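Local coordinates for mannosylglycerate hydrolase MGH1-like glycoside hydrolase domain-containing protein (Thermus thermophilus HB8, PDB 4WVA) that hydrolyses mannosylglycerate, a solute made by thermophiles under osmotic stress, to mannose and glycerate, and probably cleaves glucosylglycerate with similar efficiency, at residues H158-S162 / G163-S167; E197-K201 / E202-R206; W355-V358 / N359-A363. One frame throughout, in Å; residues are numbered along the deposited sequence.

Contact 1: residues H158-S162 / G163-S167; sequences HPWES and GMDNS
Asp165 brings its carboxylate up to the pyrrole edge of Trp160, where CG of Asp165 sits 3.4 Å from CD1 of Trp160, close to the indole plane. The carboxylate is turned 78° against that plane, and the two groups are joined through water. One water accepts from NE1 of Trp160 (2.9 Å) and donates to OD2 of Asp165 (2.7 Å); another donates both to OD1 of Asp165 and to the backbone O of Trp160. OD2 is also hydrogen-bonded to Tyr349 OH and, weakly, to a bound Tris molecule, whose O3 is hydrogen-bonded to Gly163 O. This is the loop between helices 121-146 and 171-175, in an enzyme of family GH63 with an (alpha/alpha)6-barrel fold, and Asp165 is probably its catalytic proton donor, with Gly163 a likely substrate-binding residue. A second shell sets these groups in place. The CB of Trp160 points away from Asp165, but chi1 of -81°, with CG beside the backbone N, carries the pyrrole edge back to it. His158 accepts the N-H of Trp160 at ND1, in its ring plane, and lays CE1 3.0 Å above one indole face, toward the rim. The turn itself is tied by Gly163 N to Trp160 O (3.0 Å), its donor well above the carbonyl plane; the positive phi of Gly163 suits glycine, since a CB would run into Ser162 O. Ser162, with OG held between its backbone N and carbonyl carbon (chi1 72°), donates to Pro159 O at 2.7 Å in the carbonyl plane while OG accepts from Met164 N at 2.9 Å, and Trp170 NE1 adds a third bond. On the backbone side of Asp165, Pro159 CB rests 3.4 Å from its O.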
ATOM      1  N   HIS A 158      -2.696 -16.088  25.456  1.00 11.72           N
ATOM      2  CA  HIS A 158      -2.442 -15.685  26.816  1.00 11.69           C
ATOM      3  C   HIS A 158      -2.077 -14.206  26.803  1.00 11.70           C
ATOM      4  O   HIS A 158      -1.269 -13.822  25.965  1.00 11.61           O
ATOM      5  CB  HIS A 158      -1.285 -16.513  27.390  1.00 12.08           C
ATOM      6  CG  HIS A 158      -1.243 -16.507  28.883  1.00 12.64           C
ATOM      7  ND1 HIS A 158      -1.018 -15.361  29.606  1.00 12.57           N
ATOM      8  CD2 HIS A 158      -1.448 -17.491  29.790  1.00 13.20           C
ATOM      9  CE1 HIS A 158      -1.095 -15.630  30.902  1.00 12.56           C
ATOM     10  NE2 HIS A 158      -1.338 -16.924  31.037  1.00 12.80           N
ATOM     11  N   PRO A 159      -2.626 -13.402  27.724  1.00 11.68           N
ATOM     12  CA  PRO A 159      -2.258 -11.975  27.773  1.00 11.76           C
ATOM     13  C   PRO A 159      -0.738 -11.741  27.916  1.00 11.39           C
ATOM     14  O   PRO A 159      -0.217 -10.719  27.444  1.00 11.19           O
ATOM     15  CB  PRO A 159      -3.031 -11.444  28.986  1.00 12.33           C
ATOM     16  CG  PRO A 159      -3.393 -12.661  29.782  1.00 12.25           C
ATOM     17  CD  PRO A 159      -3.619 -13.733  28.767  1.00 11.57           C
ATOM     18  N   TRP A 160      -0.026 -12.665  28.556  1.00 11.36           N
ATOM     19  CA  TRP A 160       1.440 -12.582  28.662  1.00 11.31           C
ATOM     20  C   TRP A 160       2.111 -12.479  27.294  1.00 11.04           C
ATOM     21  O   TRP A 160       3.177 -11.860  27.177  1.00 11.50           O
ATOM     22  CB  TRP A 160       2.049 -13.771  29.430  1.00 11.73           C
ATOM     23  CG  TRP A 160       1.969 -13.643  30.943  1.00 12.84           C
ATOM     24  CD1 TRP A 160       1.987 -12.492  31.647  1.00 13.13           C
ATOM     25  CD2 TRP A 160       1.938 -14.707  31.916  1.00 13.20           C
ATOM     26  NE1 TRP A 160       1.943 -12.755  33.004  1.00 13.84           N
ATOM     27  CE2 TRP A 160       1.897 -14.108  33.190  1.00 14.02           C
ATOM     28  CE3 TRP A 160       1.914 -16.105  31.829  1.00 14.62           C
ATOM     29  CZ2 TRP A 160       1.843 -14.857  34.371  1.00 13.75           C
ATOM     30  CZ3 TRP A 160       1.840 -16.846  33.003  1.00 14.37           C
ATOM     31  CH2 TRP A 160       1.815 -16.219  34.250  1.00 14.05           C
ATOM     32  N   GLU A 161       1.502 -13.080  26.267  1.00 10.74           N
ATOM     33  CA  GLU A 161       2.115 -13.093  24.941  1.00 10.27           C
ATOM     34  C   GLU A 161       2.122 -11.730  24.246  1.00 10.38           C
ATOM     35  O   GLU A 161       2.933 -11.510  23.334  1.00  9.82           O
ATOM     36  CB  GLU A 161       1.445 -14.112  24.038  1.00 10.51           C
ATOM     37  CG  GLU A 161       1.534 -15.526  24.561  1.00 10.53           C
ATOM     38  CD  GLU A 161       1.020 -16.536  23.573  1.00 10.59           C
ATOM     39  OE1 GLU A 161       1.755 -17.490  23.263  1.00 11.25           O
ATOM     40  OE2 GLU A 161      -0.112 -16.349  23.085  1.00 11.20           O
ATOM     41  N   SER A 162       1.255 -10.830  24.687  1.00 10.30           N
ATOM     42  CA  SER A 162       1.274  -9.433  24.242  1.00 10.36           C
ATOM     43  C   SER A 162       2.466  -8.661  24.780  1.00 10.34           C
ATOM     44  O   SER A 162       2.792  -7.599  24.266  1.00 10.11           O
ATOM     45  CB  SER A 162      -0.000  -8.711  24.660  1.00 10.42           C
ATOM     46  OG  SER A 162      -0.023  -8.463  26.067  1.00 10.84           O
ATOM     47  N   GLY A 163       3.100  -9.177  25.839  1.00 10.25           N
ATOM     48  CA  GLY A 163       4.089  -8.405  26.577  1.00 10.18           C
ATOM     49  C   GLY A 163       3.494  -7.307  27.441  1.00 10.15           C
ATOM     50  O   GLY A 163       4.225  -6.648  28.191  1.00  9.99           O
ATOM     51  N   MET A 164       2.173  -7.138  27.378  1.00  9.81           N
ATOM     52  CA  MET A 164       1.458  -6.048  28.025  1.00 10.13           C
ATOM     53  C   MET A 164       0.404  -6.671  28.938  1.00 10.60           C
ATOM     54  O   MET A 164      -0.814  -6.579  28.740  1.00  9.77           O
ATOM     55  CB  MET A 164       0.851  -5.112  26.989  1.00 10.44           C
ATOM     56  CG  MET A 164       1.888  -4.582  26.029  1.00 10.69           C
ATOM     57  SD  MET A 164       1.171  -3.411  24.866  1.00 10.67           S
ATOM     58  CE  MET A 164       2.569  -3.023  23.811  1.00 11.51           C
ATOM     59  N   ASP A 165       0.933  -7.316  29.973  1.00 10.83           N
ATOM     60  CA  ASP A 165       0.221  -8.377  30.688  1.00 11.14           C
ATOM     61  C   ASP A 165      -1.197  -8.012  31.109  1.00 11.51           C
ATOM     62  O   ASP A 165      -2.130  -8.771  30.882  1.00 12.40           O
ATOM     63  CB  ASP A 165       0.987  -8.799  31.952  1.00 11.11           C
ATOM     64  CG  ASP A 165       2.451  -9.111  31.716  1.00 11.62           C
ATOM     65  OD1 ASP A 165       2.959  -9.061  30.569  1.00 11.64           O
ATOM     66  OD2 ASP A 165       3.129  -9.425  32.727  1.00 12.55           O
ATOM     67  N   ASN A 166      -1.356  -6.859  31.752  1.00 11.43           N
ATOM     68  CA  ASN A 166      -2.647  -6.442  32.282  1.00 11.68           C
ATOM     69  C   ASN A 166      -3.260  -5.260  31.535  1.00 11.88           C
ATOM     70  O   ASN A 166      -4.005  -4.463  32.108  1.00 11.18           O
ATOM     71  CB  ASN A 166      -2.553  -6.160  33.793  1.00 12.07           C
ATOM     72  CG  ASN A 166      -1.827  -4.867  34.102  1.00 12.66           C
ATOM     73  OD1 ASN A 166      -1.026  -4.370  33.286  1.00 11.87           O
ATOM     74  ND2 ASN A 166      -2.101  -4.301  35.278  1.00 13.11           N
ATOM     75  N   SER A 167      -2.940  -5.130  30.248  1.00 11.56           N
ATOM     76  CA  SER A 167      -3.584  -4.103  29.429  1.00 11.50           C
ATOM     77  C   SER A 167      -5.101  -4.166  29.634  1.00 11.40           C
ATOM     78  O   SER A 167      -5.648  -5.265  29.652  1.00 11.17           O
ATOM     79  CB  SER A 167      -3.311  -4.356  27.953  1.00 11.59           C
ATOM     80  OG  SER A 167      -3.962  -3.369  27.162  1.00 11.08           O
TER
HETATM   81  O   HOH W   1       4.673 -10.798  29.209  1.00 11.82           O
HETATM   82  O   HOH W   2       2.253 -10.643  35.027  1.00 16.22           O

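Contact 2: residues E197-K201 / E202-R206; sequences ERPRK and EDYDR
The guanidinium of Arg198 and the phenol of Tyr204 meet edge to edge with their planes 46° apart: NH2 of Arg198 donates to OH of Tyr204 over 3.0 Å, the oxygen near the guanidinium plane but the N-H pointing somewhat off line (137°). Arg198 also engages Tyr349 in a cation-pi contact, while its NE forms a salt bridge with Asp189 and its NH1 bonds to Tyr28 OH. Round the Tyr204 ring, the edge further receives Pro199, whose CB lies 3.8 Å from CE2 of Tyr204; Arg187 makes a cation-pi contact with the ring. With a phenylalanine in place of Tyr204, NH2 of Arg198 would probably be left without its hydroxyl mate and the guanidinium, probably a substrate-binding group, less firmly fixed in rotation. The segment as a whole shows how helix 201-216 starts. Arg200 is the N-cap residue, and Asp203, three residues on, accepts its backbone N-H at OD2 (2.8 Å) through the anti lone pair: the N3 side chain to N-cap N-H bond of a capping box, without the reciprocal bond from the arginine side chain. Tyr204 N then bonds to Arg200 O at 3.1 Å as the first turn closes. Acidic Glu202 and Asp203 lie in this turn, where the helix dipole is likely to favour their negative charge. Toward solvent, Lys201 runs out extended and bends only at its last torsion (chi4 -63°), which turns NZ onto the syn lone pair of Asp205 OD2 at 2.8 Å, a salt bridge spanning one helical turn. OD1 of Asp205 takes a water and Tyr185 OH. Arg200 sends its own charged end away from the helix to a salt bridge with Glu345.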
ATOM      1  N   GLU A 197       1.367  -1.634  41.849  1.00 16.06           N
ATOM      2  CA  GLU A 197       1.997  -1.399  40.545  1.00 15.84           C
ATOM      3  C   GLU A 197       1.978  -2.647  39.672  1.00 15.14           C
ATOM      4  O   GLU A 197       2.512  -2.642  38.558  1.00 15.46           O
ATOM      5  CB  GLU A 197       3.441  -0.927  40.761  1.00 15.71           C
ATOM      6  CG  GLU A 197       3.516   0.438  41.424  1.00 16.43           C
ATOM      7  CD  GLU A 197       4.908   0.810  41.903  1.00 17.90           C
ATOM      8  OE1 GLU A 197       5.896   0.192  41.493  1.00 15.85           O
ATOM      9  OE2 GLU A 197       5.006   1.776  42.694  1.00 21.16           O
ATOM     10  N   ARG A 198       1.345  -3.706  40.156  1.00 15.32           N
ATOM     11  CA  ARG A 198       1.334  -5.017  39.505  1.00 15.08           C
ATOM     12  C   ARG A 198      -0.081  -5.492  39.154  1.00 15.44           C
ATOM     13  O   ARG A 198      -1.071  -4.932  39.642  1.00 15.72           O
ATOM     14  CB  ARG A 198       1.973  -6.038  40.449  1.00 15.17           C
ATOM     15  CG  ARG A 198       3.451  -5.791  40.720  1.00 15.08           C
ATOM     16  CD  ARG A 198       4.328  -6.045  39.487  1.00 15.23           C
ATOM     17  NE  ARG A 198       4.234  -7.431  39.015  1.00 15.07           N
ATOM     18  CZ  ARG A 198       4.833  -7.897  37.917  1.00 15.76           C
ATOM     19  NH1 ARG A 198       5.578  -7.078  37.182  1.00 16.00           N
ATOM     20  NH2 ARG A 198       4.687  -9.175  37.558  1.00 16.30           N
ATOM     21  N   PRO A 199      -0.181  -6.545  38.312  1.00 15.28           N
ATOM     22  CA  PRO A 199      -1.505  -7.131  38.087  1.00 15.78           C
ATOM     23  C   PRO A 199      -2.116  -7.583  39.404  1.00 17.13           C
ATOM     24  O   PRO A 199      -1.388  -7.951  40.325  1.00 17.58           O
ATOM     25  CB  PRO A 199      -1.216  -8.351  37.204  1.00 15.55           C
ATOM     26  CG  PRO A 199       0.088  -8.047  36.544  1.00 15.05           C
ATOM     27  CD  PRO A 199       0.868  -7.287  37.585  1.00 14.99           C
ATOM     28  N   ARG A 200      -3.438  -7.527  39.472  1.00 18.14           N
ATOM     29  CA  ARG A 200      -4.165  -7.932  40.677  1.00 18.97           C
ATOM     30  C   ARG A 200      -4.287  -9.437  40.816  1.00 18.34           C
ATOM     31  O   ARG A 200      -3.968 -10.198  39.910  1.00 17.69           O
ATOM     32  CB  ARG A 200      -5.547  -7.313  40.657  1.00 19.94           C
ATOM     33  CG  ARG A 200      -5.522  -5.809  40.714  1.00 21.28           C
ATOM     34  CD  ARG A 200      -6.929  -5.265  40.706  1.00 23.62           C
ATOM     35  NE  ARG A 200      -6.974  -3.834  40.405  1.00 24.42           N
ATOM     36  CZ  ARG A 200      -7.336  -2.873  41.250  1.00 25.02           C
ATOM     37  NH1 ARG A 200      -7.710  -3.159  42.494  1.00 28.13           N
ATOM     38  NH2 ARG A 200      -7.348  -1.607  40.843  1.00 25.10           N
ATOM     39  N   LYS A 201      -4.775  -9.878  41.972  1.00 18.90           N
ATOM     40  CA  LYS A 201      -5.017 -11.296  42.178  1.00 19.73           C
ATOM     41  C   LYS A 201      -5.899 -11.920  41.085  1.00 19.18           C
ATOM     42  O   LYS A 201      -5.648 -13.034  40.632  1.00 18.73           O
ATOM     43  CB  LYS A 201      -5.684 -11.516  43.544  1.00 22.14           C
ATOM     44  CG  LYS A 201      -6.114 -12.955  43.765  1.00 24.18           C
ATOM     45  CD  LYS A 201      -6.682 -13.155  45.163  1.00 26.84           C
ATOM     46  CE  LYS A 201      -7.008 -14.618  45.423  1.00 27.77           C
ATOM     47  NZ  LYS A 201      -8.063 -15.134  44.508  1.00 28.06           N
ATOM     48  N   GLU A 202      -6.945 -11.208  40.698  1.00 18.92           N
ATOM     49  CA  GLU A 202      -7.930 -11.724  39.743  1.00 20.22           C
ATOM     50  C   GLU A 202      -7.288 -11.917  38.373  1.00 19.00           C
ATOM     51  O   GLU A 202      -7.622 -12.838  37.635  1.00 18.35           O
ATOM     52  CB  GLU A 202      -9.109 -10.757  39.635  1.00 22.31           C
ATOM     53  CG  GLU A 202      -9.994 -10.680  40.882  1.00 24.71           C
ATOM     54  CD  GLU A 202      -9.344  -9.976  42.070  1.00 27.13           C
ATOM     55  OE1 GLU A 202      -8.456  -9.107  41.878  1.00 26.86           O
ATOM     56  OE2 GLU A 202      -9.716 -10.315  43.216  1.00 30.87           O
ATOM     57  N   ASP A 203      -6.329 -11.055  38.057  1.00 18.19           N
ATOM     58  CA  ASP A 203      -5.519 -11.226  36.840  1.00 17.80           C
ATOM     59  C   ASP A 203      -4.657 -12.478  36.914  1.00 17.10           C
ATOM     60  O   ASP A 203      -4.733 -13.359  36.047  1.00 16.31           O
ATOM     61  CB  ASP A 203      -4.607 -10.019  36.617  1.00 18.42           C
ATOM     62  CG  ASP A 203      -5.362  -8.739  36.472  1.00 19.78           C
ATOM     63  OD1 ASP A 203      -6.182  -8.633  35.557  1.00 21.91           O
ATOM     64  OD2 ASP A 203      -5.141  -7.836  37.278  1.00 21.80           O
ATOM     65  N   TYR A 204      -3.834 -12.586  37.956  1.00 16.58           N
ATOM     66  CA  TYR A 204      -2.994 -13.764  38.093  1.00 16.96           C
ATOM     67  C   TYR A 204      -3.771 -15.074  38.153  1.00 16.45           C
ATOM     68  O   TYR A 204      -3.326 -16.068  37.609  1.00 15.65           O
ATOM     69  CB  TYR A 204      -2.041 -13.667  39.286  1.00 17.67           C
ATOM     70  CG  TYR A 204      -0.661 -13.183  38.897  1.00 16.30           C
ATOM     71  CD1 TYR A 204       0.401 -14.064  38.733  1.00 16.62           C
ATOM     72  CD2 TYR A 204      -0.426 -11.837  38.722  1.00 17.20           C
ATOM     73  CE1 TYR A 204       1.665 -13.593  38.380  1.00 16.29           C
ATOM     74  CE2 TYR A 204       0.820 -11.360  38.365  1.00 17.31           C
ATOM     75  CZ  TYR A 204       1.861 -12.228  38.209  1.00 16.90           C
ATOM     76  OH  TYR A 204       3.102 -11.722  37.863  1.00 16.91           O
ATOM     77  N   ASP A 205      -4.935 -15.075  38.802  1.00 17.40           N
ATOM     78  CA  ASP A 205      -5.752 -16.286  38.843  1.00 17.49           C
ATOM     79  C   ASP A 205      -6.030 -16.804  37.434  1.00 17.43           C
ATOM     80  O   ASP A 205      -5.908 -17.996  37.149  1.00 17.01           O
ATOM     81  CB  ASP A 205      -7.082 -16.008  39.546  1.00 18.26           C
ATOM     82  CG  ASP A 205      -6.950 -15.929  41.063  1.00 19.17           C
ATOM     83  OD1 ASP A 205      -5.879 -16.271  41.615  1.00 19.05           O
ATOM     84  OD2 ASP A 205      -7.939 -15.510  41.705  1.00 20.54           O
ATOM     85  N   ARG A 206      -6.366 -15.873  36.548  1.00 17.16           N
ATOM     86  CA  ARG A 206      -6.693 -16.194  35.162  1.00 16.91           C
ATOM     87  C   ARG A 206      -5.439 -16.472  34.318  1.00 15.73           C
ATOM     88  O   ARG A 206      -5.454 -17.370  33.492  1.00 14.53           O
ATOM     89  CB  ARG A 206      -7.601 -15.097  34.594  1.00 18.16           C
ATOM     90  CG  ARG A 206      -8.967 -15.106  35.284  1.00 19.00           C
ATOM     91  CD  ARG A 206      -9.781 -13.847  35.128  1.00 20.36           C
ATOM     92  NE  ARG A 206     -11.099 -14.060  35.725  1.00 21.82           N
ATOM     93  CZ  ARG A 206     -11.354 -14.001  37.033  1.00 22.93           C
ATOM     94  NH1 ARG A 206     -10.398 -13.680  37.901  1.00 21.70           N
ATOM     95  NH2 ARG A 206     -12.590 -14.262  37.483  1.00 22.33           N
TER
HETATM   96  O   HOH W   3      -6.002 -17.652  44.032  1.00 39.93           O

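Contact 3: residues W355-V358 / N359-A363; sequences WINV and NWMVA
Val358 and Val362 lie side by side, one turn apart and pointing the same way, and here the packing is tightest. CG1 of Val358 stands 3.9 Å from CG2 of Val362, and that same CG2 presses within 3.2 Å of Val358 O, the carbonyl that receives Val362 N at 2.9 Å. The looser half involves Met361. Its chain bends at CG-SD (chi3 -75°), which folds CE back alongside the helix to 3.6 Å from Asn357 O, while 4.3 Å still separates it from CG2 of Val358; Phe38 and Leu304 adjoin the methionine from outside. Both halves belong to the first two turns of helix 356-368, in the (alpha/alpha)6-barrel fold, opened by Trp355 at the N-cap, whose O accepts Asn359 N at 3.0 Å. None of the touching residues is exposed, so the contrast is between closer and longer side-chain contacts, all within the interior. The two indoles take little part in these contacts and reach away from this stretch of helix to other parts of the interior. Trp355 stacks with Trp350 and Tyr394 and donates from NE1 to Tyr349 O, at the active-site end. CB of Trp360 lies 3.4 Å from Ile356 O, and CG anti to the backbone N (chi1 178°) sends the indole away from the preceding turn, where it meets Trp418 of helix 409-418 edge-to-face.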
ATOM      1  N   TRP A 355       6.107   3.557  29.170  1.00 10.25           N
ATOM      2  CA  TRP A 355       7.106   2.520  28.963  1.00 10.03           C
ATOM      3  C   TRP A 355       8.100   2.960  27.909  1.00  9.75           C
ATOM      4  O   TRP A 355       7.740   3.442  26.837  1.00  9.84           O
ATOM      5  CB  TRP A 355       6.452   1.222  28.504  1.00  9.95           C
ATOM      6  CG  TRP A 355       5.616   0.538  29.555  1.00 10.14           C
ATOM      7  CD1 TRP A 355       4.390   0.912  30.016  1.00 10.28           C
ATOM      8  CD2 TRP A 355       5.961  -0.653  30.249  1.00 10.28           C
ATOM      9  NE1 TRP A 355       3.950   0.020  30.975  1.00 10.55           N
ATOM     10  CE2 TRP A 355       4.893  -0.955  31.128  1.00 10.79           C
ATOM     11  CE3 TRP A 355       7.070  -1.501  30.213  1.00 10.61           C
ATOM     12  CZ2 TRP A 355       4.902  -2.078  31.945  1.00 11.25           C
ATOM     13  CZ3 TRP A 355       7.088  -2.604  31.031  1.00 11.26           C
ATOM     14  CH2 TRP A 355       6.005  -2.891  31.885  1.00 11.18           C
ATOM     15  N   ILE A 356       9.369   2.735  28.184  1.00  9.48           N
ATOM     16  CA  ILE A 356      10.402   3.247  27.302  1.00  9.15           C
ATOM     17  C   ILE A 356      10.437   2.523  25.957  1.00  8.65           C
ATOM     18  O   ILE A 356      10.679   3.157  24.914  1.00  8.44           O
ATOM     19  CB  ILE A 356      11.787   3.190  27.986  1.00  9.19           C
ATOM     20  CG1 ILE A 356      11.775   3.950  29.318  1.00  9.59           C
ATOM     21  CG2 ILE A 356      12.874   3.756  27.096  1.00  9.08           C
ATOM     22  CD1 ILE A 356      11.402   5.410  29.267  1.00 10.10           C
ATOM     23  N   ASN A 357      10.260   1.204  25.959  1.00  8.62           N
ATOM     24  CA  ASN A 357      10.282   0.466  24.700  1.00  8.57           C
ATOM     25  C   ASN A 357       9.164   0.891  23.721  1.00  8.59           C
ATOM     26  O   ASN A 357       9.381   0.976  22.500  1.00  8.33           O
ATOM     27  CB  ASN A 357      10.255  -1.049  24.937  1.00  8.67           C
ATOM     28  CG  ASN A 357       8.926  -1.541  25.477  1.00  8.68           C
ATOM     29  OD1 ASN A 357       8.314  -0.910  26.336  1.00  9.18           O
ATOM     30  ND2 ASN A 357       8.478  -2.689  24.981  1.00  9.28           N
ATOM     31  N   VAL A 358       7.979   1.153  24.267  1.00  8.43           N
ATOM     32  CA  VAL A 358       6.849   1.602  23.453  1.00  8.49           C
ATOM     33  C   VAL A 358       7.062   3.058  23.004  1.00  8.36           C
ATOM     34  O   VAL A 358       6.794   3.393  21.840  1.00  8.23           O
ATOM     35  CB  VAL A 358       5.499   1.391  24.173  1.00  8.61           C
ATOM     36  CG1 VAL A 358       4.353   1.945  23.340  1.00  8.75           C
ATOM     37  CG2 VAL A 358       5.301  -0.099  24.439  1.00  8.69           C
ATOM     38  N   ASN A 359       7.565   3.928  23.883  1.00  8.87           N
ATOM     39  CA  ASN A 359       7.926   5.279  23.433  1.00  8.90           C
ATOM     40  C   ASN A 359       8.870   5.205  22.235  1.00  9.27           C
ATOM     41  O   ASN A 359       8.737   5.962  21.261  1.00  8.99           O
ATOM     42  CB  ASN A 359       8.632   6.099  24.527  1.00  9.31           C
ATOM     43  CG  ASN A 359       7.684   6.924  25.383  1.00  9.36           C
ATOM     44  OD1 ASN A 359       7.985   8.108  25.749  1.00 11.73           O
ATOM     45  ND2 ASN A 359       6.582   6.363  25.716  1.00  8.51           N
ATOM     46  N   TRP A 360       9.866   4.318  22.334  1.00  8.62           N
ATOM     47  CA  TRP A 360      10.852   4.151  21.268  1.00  9.32           C
ATOM     48  C   TRP A 360      10.221   3.645  19.953  1.00  8.94           C
ATOM     49  O   TRP A 360      10.432   4.259  18.888  1.00  8.96           O
ATOM     50  CB  TRP A 360      12.007   3.267  21.738  1.00  9.54           C
ATOM     51  CG  TRP A 360      13.001   3.042  20.639  1.00 10.16           C
ATOM     52  CD1 TRP A 360      13.925   3.939  20.164  1.00 10.28           C
ATOM     53  CD2 TRP A 360      13.132   1.867  19.849  1.00 10.59           C
ATOM     54  NE1 TRP A 360      14.624   3.376  19.124  1.00 10.89           N
ATOM     55  CE2 TRP A 360      14.155   2.110  18.908  1.00 10.96           C
ATOM     56  CE3 TRP A 360      12.491   0.619  19.847  1.00 10.98           C
ATOM     57  CZ2 TRP A 360      14.545   1.159  17.972  1.00 11.95           C
ATOM     58  CZ3 TRP A 360      12.884  -0.329  18.917  1.00 11.61           C
ATOM     59  CH2 TRP A 360      13.903  -0.050  17.990  1.00 11.77           C
ATOM     60  N   MET A 361       9.427   2.572  20.013  1.00  9.22           N
ATOM     61  CA  MET A 361       8.835   2.040  18.776  1.00  9.57           C
ATOM     62  C   MET A 361       7.885   3.052  18.143  1.00  9.19           C
ATOM     63  O   MET A 361       7.848   3.203  16.921  1.00  9.29           O
ATOM     64  CB  MET A 361       8.091   0.736  19.003  1.00  9.68           C
ATOM     65  CG  MET A 361       8.998  -0.434  19.304  1.00  9.81           C
ATOM     66  SD  MET A 361       8.130  -2.001  19.534  1.00 10.38           S
ATOM     67  CE  MET A 361       7.438  -1.790  21.161  1.00 10.28           C
ATOM     68  N   VAL A 362       7.102   3.732  18.967  1.00  9.45           N
ATOM     69  CA  VAL A 362       6.133   4.707  18.458  1.00  9.70           C
ATOM     70  C   VAL A 362       6.829   5.963  17.909  1.00  9.81           C
ATOM     71  O   VAL A 362       6.407   6.491  16.895  1.00 10.08           O
ATOM     72  CB  VAL A 362       5.060   5.029  19.517  1.00  9.67           C
ATOM     73  CG1 VAL A 362       4.107   6.104  19.030  1.00  9.68           C
ATOM     74  CG2 VAL A 362       4.303   3.767  19.854  1.00  9.64           C
ATOM     75  N   ALA A 363       7.895   6.424  18.567  1.00 10.05           N
ATOM     76  CA  ALA A 363       8.708   7.521  18.016  1.00 10.28           C
ATOM     77  C   ALA A 363       9.313   7.147  16.668  1.00 10.75           C
ATOM     78  O   ALA A 363       9.287   7.945  15.734  1.00 11.40           O
ATOM     79  CB  ALA A 363       9.816   7.905  18.983  1.00 10.24           C
TER

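In the fold
Contacts 1 and 3 are buried near the centre of the molecule (their centres about 9 and 11 Å from it), whereas contact 2 is partly exposed, its outer charges toward solvent. Contacts 2 and 3 each hold the first turns of a helix behind an N-cap, one bearing charges and the other apolar side chains; contact 1 is loop, with waters and polar groups beside the probable proton donor. Centres of contacts 1 and 2 are about 12 Å apart, and they touch where Asn166 meets Pro199 and Trp160 approaches Tyr204. Contact 3, about 17 Å from contact 1, reaches it through Met164 and Val358. Contacts 2 and 3 do not touch, yet Tyr349 has partners in all three.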